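Local coordinates for putative methyl-accepting chemotaxis signal transduction protein (PDB 4XMR) that probably senses amino acids such as isoleucine, which it binds in its tandem PAS sensory domain, and relays the signal across the membrane for chemotaxis, at residues 230-234 and 235-239. Sequence-based numbering, arbitrary orientation.
Sequences CTKVF and AYTAC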
ATOM      1  N   CYS B 230      12.537 -18.130  -7.825  1.00 11.39           N
ATOM      2  CA  CYS B 230      12.873 -16.865  -7.191  1.00 12.07           C
ATOM      3  C   CYS B 230      13.098 -15.793  -8.242  1.00 12.25           C
ATOM      4  O   CYS B 230      13.309 -16.088  -9.428  1.00 13.57           O
ATOM      5  CB  CYS B 230      14.146 -16.977  -6.348  1.00 14.86           C
ATOM      6  SG  CYS B 230      14.180 -18.248  -5.078  1.00 14.50           S
ATOM      7  N   THR B 231      13.071 -14.542  -7.797  1.00 13.13           N
ATOM      8  CA  THR B 231      13.373 -13.434  -8.683  1.00 13.14           C
ATOM      9  C   THR B 231      13.982 -12.285  -7.895  1.00 13.18           C
ATOM     10  O   THR B 231      13.691 -12.101  -6.705  1.00 14.23           O
ATOM     11  CB  THR B 231      12.122 -12.941  -9.435  1.00 16.33           C
ATOM     12  OG1 THR B 231      12.510 -11.990 -10.432  1.00 19.72           O
ATOM     13  CG2 THR B 231      11.101 -12.305  -8.477  1.00 16.29           C
ATOM     14  N   LYS B 232      14.820 -11.498  -8.558  1.00 12.93           N
ATOM     15  CA  LYS B 232      15.374 -10.314  -7.923  1.00 14.81           C
ATOM     16  C   LYS B 232      14.327  -9.214  -7.900  1.00 14.54           C
ATOM     17  O   LYS B 232      13.619  -8.982  -8.882  1.00 18.68           O
ATOM     18  CB  LYS B 232      16.612  -9.835  -8.674  1.00 18.22           C
ATOM     19  CG  LYS B 232      17.786 -10.793  -8.608  1.00 25.54           C
ATOM     20  CD  LYS B 232      18.152 -11.151  -7.174  1.00 30.83           C
ATOM     21  CE  LYS B 232      18.622  -9.935  -6.389  1.00 41.79           C
ATOM     22  NZ  LYS B 232      19.067 -10.306  -5.018  1.00 57.76           N
ATOM     23  N   VAL B 233      14.223  -8.545  -6.760  1.00 14.02           N
ATOM     24  CA  VAL B 233      13.369  -7.367  -6.634  1.00 15.37           C
ATOM     25  C   VAL B 233      14.208  -6.314  -5.919  1.00 14.85           C
ATOM     26  O   VAL B 233      14.400  -6.386  -4.699  1.00 15.33           O
ATOM     27  CB  VAL B 233      12.072  -7.639  -5.847  1.00 16.11           C
ATOM     28  CG1 VAL B 233      11.125  -6.435  -5.979  1.00 16.70           C
ATOM     29  CG2 VAL B 233      11.383  -8.926  -6.320  1.00 19.65           C
ATOM     30  N   PHE B 234      14.729  -5.363  -6.693  1.00 15.69           N
ATOM     31  CA  PHE B 234      15.786  -4.481  -6.222  1.00 18.52           C
ATOM     32  C   PHE B 234      16.912  -5.316  -5.588  1.00 18.41           C
ATOM     33  O   PHE B 234      17.419  -6.250  -6.228  1.00 21.59           O
ATOM     34  CB  PHE B 234      15.202  -3.369  -5.347  1.00 20.46           C
ATOM     35  CG  PHE B 234      14.199  -2.523  -6.086  1.00 22.19           C
ATOM     36  CD1 PHE B 234      14.626  -1.547  -6.968  1.00 24.77           C
ATOM     37  CD2 PHE B 234      12.845  -2.761  -5.966  1.00 26.10           C
ATOM     38  CE1 PHE B 234      13.718  -0.789  -7.682  1.00 25.93           C
ATOM     39  CE2 PHE B 234      11.926  -1.996  -6.671  1.00 24.94           C
ATOM     40  CZ  PHE B 234      12.369  -1.017  -7.531  1.00 25.65           C
ATOM     41  N   ALA B 235      17.305  -5.024  -4.355  1.00 20.58           N
ATOM     42  CA  ALA B 235      18.390  -5.790  -3.749  1.00 22.67           C
ATOM     43  C   ALA B 235      17.923  -7.108  -3.132  1.00 20.70           C
ATOM     44  O   ALA B 235      18.753  -7.949  -2.765  1.00 24.22           O
ATOM     45  CB  ALA B 235      19.135  -4.950  -2.719  1.00 25.80           C
ATOM     46  N   TYR B 236      16.604  -7.291  -3.029  1.00 17.13           N
ATOM     47  CA  TYR B 236      16.036  -8.481  -2.398  1.00 15.67           C
ATOM     48  C   TYR B 236      15.942  -9.620  -3.393  1.00 14.58           C
ATOM     49  O   TYR B 236      15.910  -9.412  -4.606  1.00 15.42           O
ATOM     50  CB  TYR B 236      14.600  -8.236  -1.890  1.00 17.01           C
ATOM     51  CG  TYR B 236      14.389  -7.222  -0.797  1.00 19.28           C
ATOM     52  CD1 TYR B 236      14.757  -7.485   0.516  1.00 20.72           C
ATOM     53  CD2 TYR B 236      13.752  -6.020  -1.074  1.00 23.62           C
ATOM     54  CE1 TYR B 236      14.538  -6.555   1.518  1.00 22.74           C
ATOM     55  CE2 TYR B 236      13.524  -5.090  -0.087  1.00 25.61           C
ATOM     56  CZ  TYR B 236      13.919  -5.359   1.203  1.00 23.82           C
ATOM     57  OH  TYR B 236      13.688  -4.416   2.171  1.00 26.17           O
ATOM     58  N   THR B 237      15.845 -10.827  -2.861  1.00 13.80           N
ATOM     59  CA  THR B 237      15.438 -11.979  -3.654  1.00 12.75           C
ATOM     60  C   THR B 237      14.107 -12.473  -3.101  1.00 13.10           C
ATOM     61  O   THR B 237      14.003 -12.783  -1.909  1.00 13.59           O
ATOM     62  CB  THR B 237      16.477 -13.106  -3.580  1.00 15.12           C
ATOM     63  OG1 THR B 237      17.726 -12.620  -4.083  1.00 16.79           O
ATOM     64  CG2 THR B 237      16.024 -14.303  -4.412  1.00 16.72           C
ATOM     65  N   ALA B 238      13.091 -12.513  -3.962  1.00 11.86           N
ATOM     66  CA  ALA B 238      11.782 -13.039  -3.592  1.00 11.29           C
ATOM     67  C   ALA B 238      11.658 -14.456  -4.119  1.00 10.34           C
ATOM     68  O   ALA B 238      11.982 -14.717  -5.273  1.00 12.05           O
ATOM     69  CB  ALA B 238      10.663 -12.165  -4.151  1.00 11.88           C
ATOM     70  N   CYS B 239      11.161 -15.357  -3.279  1.00  9.66           N
ATOM     71  CA  CYS B 239      10.986 -16.758  -3.672  1.00 11.11           C
ATOM     72  C   CYS B 239       9.607 -17.284  -3.303  1.00 10.00           C
ATOM     73  O   CYS B 239       8.949 -16.767  -2.381  1.00 11.29           O
ATOM     74  CB  CYS B 239      12.008 -17.646  -2.960  1.00 12.90           C
ATOM     75  SG  CYS B 239      13.741 -17.288  -3.309  1.00 14.91           S
TER
HETATM   76  O   HOH W   1      21.075  -8.466  -4.269  1.00 38.41           O
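The ring of Tyr236 meets the carbonyl of Val233 at its edge, near the ring plane, with CD2 3.7 Å from Val233 O. The Phe234 ring stands obliquely to Ala235 N. Outside the hairpin, the Tyr236 ring meets that of Phe187, and the Phe234 ring makes a cation-pi contact with Arg33. Both aromatics sit at the tip of a beta hairpin, where a type II' turn runs from Val233 to Tyr236 and joins strands 224-233 and 236-243. These strands belong to a five-stranded antiparallel sheet, in which 236-243 also pairs with 177-180, consistent with one of the tandem PAS modules. Val233 and Tyr236 close the turn with two backbone hydrogen bonds. The one from Val233 N to Tyr236 O is nearly straight (173°), while the return bond from Tyr236 N is more bent. Further along, Thr231 and Ala238 bond to each other twice, at 2.8 Å for Thr231 N to Ala238 O. On their face of the sheet Val233 CG2 touches Ala238 CB. Helix 9-48 packs against this face, and Tyr208 of helix 202-211 against the other.

That other face carries Lys232, Thr237 and the disulfide. The lysine chain bends at chi2 and chi3, which brings its amine over 235-237, at the start of strand 236-243. NZ comes 2.8 Å from Thr237 OG1. It bonds to Ala235 O at 3.3 Å from above the carbonyl plane, and weakly to Tyr236 O. One water accepts from NZ and donates to Ala235 O. Cys230 and Cys239 form a non-hydrogen-bonded pair joined by SG to SG at 2.1 Å, with a torsion of 101° about the S-S bond. The buried cysteines thus tie the two strands covalently, while the carbonyls and water around the lysine are consistent with a charged amine.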